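Long-range contacts in glycosyl hyrolase, family 3 (PDB 3TEV), which probably hydrolyses O-glycosidic bonds using a TIM-barrel-type domain of glycosyl hydrolase family 3: residues L109-V113 with A166-R170; L13-R17 with Q314-A318; M23-P29 with V47-N53. All coordinates share one frame; numbering follows the deposited sequence.

Contact 1. Residues L109-V113 with A166-R170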
loop_
_atom_site.group_PDB
_atom_site.type_symbol
_atom_site.label_atom_id
_atom_site.label_comp_id
_atom_site.label_asym_id
_atom_site.label_seq_id
_atom_site.Cartn_x
_atom_site.Cartn_y
_atom_site.Cartn_z
ATOM N N LEU A 109 14.294 7.372 18.891
ATOM C CA LEU A 109 15.237 6.820 17.919
ATOM C C LEU A 109 14.515 6.313 16.652
ATOM O O LEU A 109 14.914 6.613 15.512
ATOM C CB LEU A 109 16.057 5.691 18.543
ATOM C CG LEU A 109 16.949 4.854 17.610
ATOM C CD1 LEU A 109 18.011 5.701 16.906
ATOM C CD2 LEU A 109 17.606 3.713 18.399
ATOM N N THR A 110 13.445 5.555 16.859
ATOM C CA THR A 110 12.682 5.002 15.761
ATOM C C THR A 110 12.194 6.122 14.866
ATOM O O THR A 110 12.342 6.047 13.651
ATOM C CB THR A 110 11.509 4.164 16.281
ATOM O OG1 THR A 110 12.029 3.105 17.088
ATOM C CG2 THR A 110 10.650 3.577 15.116
ATOM N N GLU A 111 11.627 7.163 15.463
ATOM C CA GLU A 111 11.167 8.312 14.684
ATOM C C GLU A 111 12.311 8.924 13.868
ATOM O O GLU A 111 12.166 9.148 12.674
ATOM C CB GLU A 111 10.520 9.367 15.581
ATOM C CG GLU A 111 10.006 10.556 14.794
ATOM C CD GLU A 111 9.238 11.583 15.626
ATOM O OE1 GLU A 111 8.681 11.274 16.705
ATOM O OE2 GLU A 111 9.172 12.734 15.167
ATOM N N ASP A 112 13.455 9.157 14.519
ATOM C CA ASP A 112 14.576 9.821 13.872
ATOM C C ASP A 112 15.200 9.005 12.749
ATOM O O ASP A 112 15.676 9.573 11.781
ATOM C CB ASP A 112 15.657 10.202 14.889
ATOM C CG ASP A 112 15.202 11.281 15.877
ATOM O OD1 ASP A 112 14.159 11.931 15.665
ATOM O OD2 ASP A 112 15.897 11.468 16.886
ATOM N N VAL A 113 15.221 7.685 12.881
ATOM C CA VAL A 113 15.749 6.825 11.807
ATOM C C VAL A 113 14.817 6.860 10.580
ATOM O O VAL A 113 15.260 6.904 9.427
ATOM C CB VAL A 113 15.962 5.365 12.295
ATOM C CG1 VAL A 113 16.196 4.414 11.117
ATOM C CG2 VAL A 113 17.125 5.298 13.297
ATOM N N ALA A 166 5.359 9.219 12.050
ATOM C CA ALA A 166 5.649 10.630 12.317
ATOM C C ALA A 166 6.954 11.081 11.670
ATOM O O ALA A 166 7.063 12.201 11.217
ATOM C CB ALA A 166 5.667 10.915 13.839
ATOM N N GLY A 167 7.952 10.203 11.646
ATOM C CA GLY A 167 9.206 10.491 10.963
ATOM C C GLY A 167 9.034 10.720 9.468
ATOM O O GLY A 167 9.749 11.534 8.891
ATOM N N HIS A 168 8.094 10.013 8.836
ATOM C CA HIS A 168 7.832 10.201 7.413
ATOM C C HIS A 168 7.010 11.464 7.184
ATOM O O HIS A 168 7.367 12.324 6.395
ATOM C CB HIS A 168 7.120 8.976 6.826
ATOM C CG HIS A 168 8.048 7.862 6.478
ATOM N ND1 HIS A 168 8.473 6.933 7.401
ATOM C CD2 HIS A 168 8.674 7.555 5.317
ATOM C CE1 HIS A 168 9.308 6.088 6.820
ATOM N NE2 HIS A 168 9.450 6.447 5.554
ATOM N N THR A 169 5.899 11.545 7.893
ATOM C CA THR A 169 4.954 12.636 7.804
ATOM C C THR A 169 5.630 13.990 7.985
ATOM O O THR A 169 5.445 14.898 7.164
ATOM C CB THR A 169 3.841 12.403 8.840
ATOM O OG1 THR A 169 2.968 11.381 8.340
ATOM C CG2 THR A 169 3.026 13.636 9.053
ATOM N N ARG A 170 6.447 14.120 9.030
ATOM C CA ARG A 170 7.115 15.396 9.271
ATOM C C ARG A 170 8.182 15.740 8.216
ATOM O O ARG A 170 8.576 16.900 8.103
ATOM C CB ARG A 170 7.669 15.488 10.704
ATOM C CG ARG A 170 8.894 14.628 11.006
ATOM C CD ARG A 170 9.223 14.795 12.494
ATOM N NE ARG A 170 10.375 14.081 13.056
ATOM C CZ ARG A 170 11.658 14.408 12.860
ATOM N NH1 ARG A 170 11.975 15.387 11.997
ATOM N NH2 ARG A 170 12.634 13.730 13.504
#
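R170 joins its guanidinium group to two consecutive acidic residues, E111 and D112. The shorter salt bridge runs from R170 NE to E111 OE2, 2.8 Å, with an N-H...O angle of 142°. OE2 accepts on its anti lone pair, the one turned away from OE1. It sits slightly off the guanidinium plane, and the carboxylate plane is turned 61° from that group. The second bridge, R170 NH2 to D112 OD1 at 3.2 Å, is weak and bent. OD1 has its stronger partner in Q108 NE2, one turn back on the same helix. Both acids meet the edge of the guanidinium, so the cation is held along its NE and NH2 side. R170 gets there with a chain extended from CG to NE.

The two segments lie on helices 107-124 and 154-169, which pack against each other on the surface of the TIM-barrel-type domain.

Behind the charges the backbones come close. E111 and G167 have CA atoms 4.7 Å apart. G167, which has no side chain, lets E111 O come to 3.7 Å from its CA. E111 has CG opposite its N about the CA-CB bond (chi1 -179°), and the extended chain runs alongside G167. E111 CD ends 4.0 Å from A166 CB, which flanks the carboxylate. E111 also touches A163, on the same helix as A166.

Contact 2. Residues L13-R17 with Q314-A318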
loop_
_atom_site.group_PDB
_atom_site.type_symbol
_atom_site.label_atom_id
_atom_site.label_comp_id
_atom_site.label_asym_id
_atom_site.label_seq_id
_atom_site.Cartn_x
_atom_site.Cartn_y
_atom_site.Cartn_z
ATOM N N LEU A 13 -15.074 18.148 -16.823
ATOM C CA LEU A 13 -13.857 18.414 -17.572
ATOM C C LEU A 13 -12.760 17.401 -17.325
ATOM O O LEU A 13 -11.770 17.389 -18.038
ATOM C CB LEU A 13 -13.329 19.810 -17.254
ATOM C CG LEU A 13 -14.335 20.896 -17.598
ATOM C CD1 LEU A 13 -13.774 22.257 -17.235
ATOM C CD2 LEU A 13 -14.700 20.816 -19.057
ATOM N N ASP A 14 -12.930 16.546 -16.330
ATOM C CA ASP A 14 -11.816 15.740 -15.864
ATOM C C ASP A 14 -12.335 14.373 -15.396
ATOM O O ASP A 14 -12.155 14.000 -14.236
ATOM C CB ASP A 14 -11.091 16.504 -14.744
ATOM C CG ASP A 14 -9.721 15.943 -14.430
ATOM O OD1 ASP A 14 -9.163 15.173 -15.255
ATOM O OD2 ASP A 14 -9.190 16.287 -13.348
ATOM N N PRO A 15 -13.019 13.632 -16.297
ATOM C CA PRO A 15 -13.564 12.339 -15.870
ATOM C C PRO A 15 -12.459 11.381 -15.429
ATOM O O PRO A 15 -11.319 11.497 -15.874
ATOM C CB PRO A 15 -14.310 11.816 -17.104
ATOM C CG PRO A 15 -13.919 12.707 -18.234
ATOM C CD PRO A 15 -13.345 13.967 -17.698
ATOM N N VAL A 16 -12.786 10.477 -14.512
ATOM C CA VAL A 16 -11.800 9.543 -13.983
ATOM C C VAL A 16 -11.401 8.560 -15.073
ATOM O O VAL A 16 -12.252 8.023 -15.760
ATOM C CB VAL A 16 -12.343 8.776 -12.773
ATOM C CG1 VAL A 16 -11.300 7.770 -12.254
ATOM C CG2 VAL A 16 -12.744 9.753 -11.665
ATOM N N ARG A 17 -10.110 8.336 -15.239
ATOM C CA ARG A 17 -9.644 7.324 -16.172
ATOM C C ARG A 17 -9.208 6.074 -15.420
ATOM O O ARG A 17 -8.759 6.163 -14.287
ATOM C CB ARG A 17 -8.497 7.867 -16.990
ATOM C CG ARG A 17 -8.879 9.126 -17.749
ATOM C CD ARG A 17 -7.683 9.672 -18.466
ATOM N NE ARG A 17 -7.306 8.764 -19.543
ATOM C CZ ARG A 17 -6.186 8.866 -20.252
ATOM N NH1 ARG A 17 -5.316 9.855 -19.980
ATOM N NH2 ARG A 17 -5.953 7.973 -21.226
ATOM N N GLN A 314 -18.935 6.381 -11.786
ATOM C CA GLN A 314 -18.196 7.638 -11.843
ATOM C C GLN A 314 -18.082 8.385 -10.512
ATOM O O GLN A 314 -17.012 8.876 -10.196
ATOM C CB GLN A 314 -18.717 8.557 -12.981
ATOM C CG GLN A 314 -17.998 8.359 -14.404
ATOM C CD GLN A 314 -16.438 8.611 -14.405
ATOM O OE1 GLN A 314 -15.934 9.611 -13.849
ATOM N NE2 GLN A 314 -15.690 7.703 -15.037
ATOM N N ALA A 315 -19.156 8.476 -9.734
ATOM C CA ALA A 315 -19.098 9.194 -8.464
ATOM C C ALA A 315 -18.190 8.466 -7.467
ATOM O O ALA A 315 -17.371 9.089 -6.783
ATOM C CB ALA A 315 -20.505 9.394 -7.876
ATOM N N ALA A 316 -18.325 7.142 -7.406
ATOM C CA ALA A 316 -17.501 6.338 -6.528
ATOM C C ALA A 316 -16.019 6.472 -6.898
ATOM O O ALA A 316 -15.174 6.698 -6.013
ATOM C CB ALA A 316 -17.952 4.868 -6.569
ATOM N N VAL A 317 -15.686 6.368 -8.185
ATOM C CA VAL A 317 -14.269 6.451 -8.555
ATOM C C VAL A 317 -13.696 7.879 -8.443
ATOM O O VAL A 317 -12.484 8.060 -8.234
ATOM C CB VAL A 317 -13.921 5.789 -9.919
ATOM C CG1 VAL A 317 -14.221 4.285 -9.874
ATOM C CG2 VAL A 317 -14.642 6.475 -11.069
ATOM N N ALA A 318 -14.572 8.876 -8.560
ATOM C CA ALA A 318 -14.176 10.269 -8.334
ATOM C C ALA A 318 -13.690 10.442 -6.897
ATOM O O ALA A 318 -12.653 11.066 -6.652
ATOM C CB ALA A 318 -15.348 11.264 -8.677
#
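V16 is the packed part of this contact. Its side chain is buried and points at helix 314-330, where it meets V317 and A318. V16 CB lies 3.7 Å from V317 CG2, and V16 CG1 is 3.8 Å from the same methyl. The other branch, V16 CG2, rests on the helix backbone 3.7 Å from A318 CA. CG1 thus lies on V317 and CG2 on A318. V16 CG1 is anti to the backbone N (chi1 179°), and this rotation directs one branch to each neighbour. The valines cross at a slant.

The segment 13-17 has no regular structure. It leads into strand 22-24, the first strand along the chain, while helix 314-330 is the last helix of the modelled chain. The contact therefore joins a segment near the N-terminus of the modelled chain to its last helix, beside the barrel-type sheet.

Toward solvent the fit is looser. Q314 bends at chi2 (-59°) and brings its amide to V16 N. Its OE1 takes a weak hydrogen bond from V16 N, long at 3.3 Å but fairly straight at 159°. The exposed P15 touches only loosely, with P15 CA 4.1 Å from Q314 OE1. Further along the helix, two arginines add polar ties to the loop. R325 forms a salt bridge with D14, and R321 bonds to D14 O.

Contact 3. Residues M23-P29 with V47-N53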
loop_
_atom_site.group_PDB
_atom_site.type_symbol
_atom_site.label_atom_id
_atom_site.label_comp_id
_atom_site.label_asym_id
_atom_site.label_seq_id
_atom_site.Cartn_x
_atom_site.Cartn_y
_atom_site.Cartn_z
HETATM N N MSE A 23 -1.518 1.422 -9.621
HETATM C CA MSE A 23 -0.125 1.662 -9.311
HETATM C C MSE A 23 0.628 0.529 -10.004
HETATM O O MSE A 23 0.365 -0.667 -9.755
HETATM C CB MSE A 23 0.119 1.624 -7.796
HETATM C CG MSE A 23 1.591 1.774 -7.390
HETATM SE SE MSE A 23 1.824 1.903 -5.446
HETATM C CE MSE A 23 1.949 3.825 -5.221
ATOM N N ILE A 24 1.558 0.898 -10.871
ATOM C CA ILE A 24 2.269 -0.088 -11.667
ATOM C C ILE A 24 3.758 -0.068 -11.372
ATOM O O ILE A 24 4.265 0.886 -10.778
ATOM C CB ILE A 24 2.073 0.168 -13.164
ATOM C CG1 ILE A 24 2.713 1.497 -13.550
ATOM C CG2 ILE A 24 0.593 0.124 -13.536
ATOM C CD1 ILE A 24 2.844 1.683 -15.086
ATOM N N ASP A 25 4.454 -1.110 -11.811
ATOM C CA ASP A 25 5.909 -1.136 -11.731
ATOM C C ASP A 25 6.528 -0.830 -13.085
ATOM O O ASP A 25 5.856 -0.906 -14.123
ATOM C CB ASP A 25 6.433 -2.467 -11.134
ATOM C CG ASP A 25 5.997 -3.715 -11.923
ATOM O OD1 ASP A 25 4.913 -3.739 -12.556
ATOM O OD2 ASP A 25 6.754 -4.708 -11.892
ATOM N N LEU A 26 7.813 -0.483 -13.050
ATOM C CA LEU A 26 8.580 -0.088 -14.226
ATOM C C LEU A 26 9.720 -1.079 -14.450
ATOM O O LEU A 26 10.186 -1.709 -13.508
ATOM C CB LEU A 26 9.148 1.313 -14.009
ATOM C CG LEU A 26 8.106 2.358 -13.611
ATOM C CD1 LEU A 26 8.773 3.622 -13.094
ATOM C CD2 LEU A 26 7.139 2.642 -14.774
ATOM N N PRO A 27 10.171 -1.221 -15.710
ATOM C CA PRO A 27 11.159 -2.265 -16.028
ATOM C C PRO A 27 12.579 -2.053 -15.470
ATOM O O PRO A 27 13.223 -3.025 -15.069
ATOM C CB PRO A 27 11.179 -2.293 -17.563
ATOM C CG PRO A 27 10.528 -1.020 -18.012
ATOM C CD PRO A 27 9.617 -0.565 -16.915
ATOM N N GLY A 28 13.068 -0.819 -15.442
ATOM C CA GLY A 28 14.451 -0.582 -15.044
ATOM C C GLY A 28 14.795 0.745 -14.385
ATOM O O GLY A 28 13.913 1.475 -13.951
ATOM N N PRO A 29 16.102 1.048 -14.288
ATOM C CA PRO A 29 16.602 2.266 -13.637
ATOM C C PRO A 29 16.434 3.543 -14.463
ATOM O O PRO A 29 16.633 4.633 -13.923
ATOM C CB PRO A 29 18.087 1.966 -13.435
ATOM C CG PRO A 29 18.412 1.010 -14.518
ATOM C CD PRO A 29 17.204 0.137 -14.657
ATOM N N VAL A 47 3.198 4.829 -9.338
ATOM C CA VAL A 47 4.206 3.814 -9.637
ATOM C C VAL A 47 4.914 3.394 -8.361
ATOM O O VAL A 47 5.112 4.217 -7.462
ATOM C CB VAL A 47 5.286 4.335 -10.601
ATOM C CG1 VAL A 47 6.507 3.443 -10.524
ATOM C CG2 VAL A 47 4.758 4.403 -12.021
ATOM N N CYS A 48 5.293 2.121 -8.272
ATOM C CA CYS A 48 6.061 1.640 -7.126
ATOM C C CYS A 48 7.407 1.202 -7.655
ATOM O O CYS A 48 7.473 0.534 -8.688
ATOM C CB CYS A 48 5.361 0.497 -6.385
ATOM S SG CYS A 48 6.269 0.070 -4.822
ATOM N N LEU A 49 8.470 1.621 -6.982
ATOM C CA LEU A 49 9.834 1.266 -7.374
ATOM C C LEU A 49 10.383 0.136 -6.517
ATOM O O LEU A 49 10.061 0.034 -5.339
ATOM C CB LEU A 49 10.748 2.473 -7.264
ATOM C CG LEU A 49 10.353 3.705 -8.073
ATOM C CD1 LEU A 49 11.276 4.845 -7.748
ATOM C CD2 LEU A 49 10.342 3.423 -9.578
ATOM N N PHE A 50 11.205 -0.709 -7.130
ATOM C CA PHE A 50 11.836 -1.851 -6.469
ATOM C C PHE A 50 13.334 -1.877 -6.800
ATOM O O PHE A 50 13.826 -1.027 -7.538
ATOM C CB PHE A 50 11.179 -3.154 -6.937
ATOM C CG PHE A 50 9.718 -3.236 -6.627
ATOM C CD1 PHE A 50 9.278 -3.787 -5.430
ATOM C CD2 PHE A 50 8.775 -2.741 -7.522
ATOM C CE1 PHE A 50 7.906 -3.844 -5.130
ATOM C CE2 PHE A 50 7.411 -2.795 -7.240
ATOM C CZ PHE A 50 6.971 -3.343 -6.047
ATOM N N GLY A 51 14.041 -2.866 -6.265
ATOM C CA GLY A 51 15.484 -3.025 -6.475
ATOM C C GLY A 51 15.891 -2.909 -7.931
ATOM O O GLY A 51 16.856 -2.215 -8.257
ATOM N N LYS A 52 15.134 -3.554 -8.818
ATOM C CA LYS A 52 15.376 -3.444 -10.254
ATOM C C LYS A 52 15.375 -1.992 -10.782
ATOM O O LYS A 52 15.813 -1.754 -11.901
ATOM C CB LYS A 52 14.344 -4.278 -11.029
ATOM C CG LYS A 52 12.889 -3.754 -10.923
ATOM C CD LYS A 52 11.942 -4.494 -11.858
ATOM C CE LYS A 52 10.505 -4.268 -11.418
ATOM N NZ LYS A 52 9.544 -4.462 -12.521
ATOM N N ASN A 53 14.860 -1.034 -10.006
ATOM C CA ASN A 53 14.812 0.375 -10.461
ATOM C C ASN A 53 15.850 1.285 -9.806
ATOM O O ASN A 53 15.878 2.491 -10.095
ATOM C CB ASN A 53 13.429 0.989 -10.223
ATOM C CG ASN A 53 12.290 0.095 -10.689
ATOM O OD1 ASN A 53 11.562 -0.477 -9.863
ATOM N ND2 ASN A 53 12.125 -0.029 -12.012
HETATM O O HOH W 1 9.095 -0.627 -10.516
#
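K52 and D25 both place CG between the backbone N and the carbonyl carbon, with chi1 67° and 58°. From there K52 extends across the loop, and its NZ makes a salt bridge of 2.9 Å to D25 OD2, approaching from above the carboxylate plane. The other oxygen, D25 OD1, is bonded to G294 N. The segments carry the first two parallel strands of a TIM-barrel-type sheet, linked as a beta-alpha-beta unit through helix 33-42, and the loops that follow them.

The strands pair through C48 N to I24 O, 3.0 Å. V47 CA also gives a CA-H...O contact to I24 O. On one face, I24 CG1 packs on V47 CG2. L26 lies across V47 at about a right angle, with its CD1 on V47 CG1. L26 CD1 also reaches L49 CD2. The selenium of M23 (selenomethionine) touches C48 CB.

Beyond the strands, N53 holds both loops. Its ND2 donates to L26 O and to G28 O, each acceptor lying in its amide plane. Its OD1 takes the backbone N-H of F50 at 2.8 Å, which fixes the amide's rotation. L26 O also accepts from K52 NZ at 3.0 Å, and its two donors come from opposite faces of the carbonyl plane. A water bridges the segments: it accepts from L26 N at 2.8 Å and lies 2.7 Å from C48 O and 2.6 Å from N53 OD1.

All three contacts belong to one chain built round a parallel eight-stranded sheet. Contact 2 closes the longest loop, from the segment before strand 22-24 to helix 314-330. Contacts 3 and 1 are nested inside it and follow each other in series. Contact 3 lies on neighbouring strands of the sheet and the loops after them. Contact 1 joins helices 107-124 and 154-169 at the surface. The centres of contacts 1 and 2 are about 35 Å apart, those of contacts 1 and 3 about 25 Å, and those of contacts 2 and 3 about 26 Å. None touch. Strand pairing, helix packing and the contact between the N-terminal segment and the last helix thus occur at separate places in the fold.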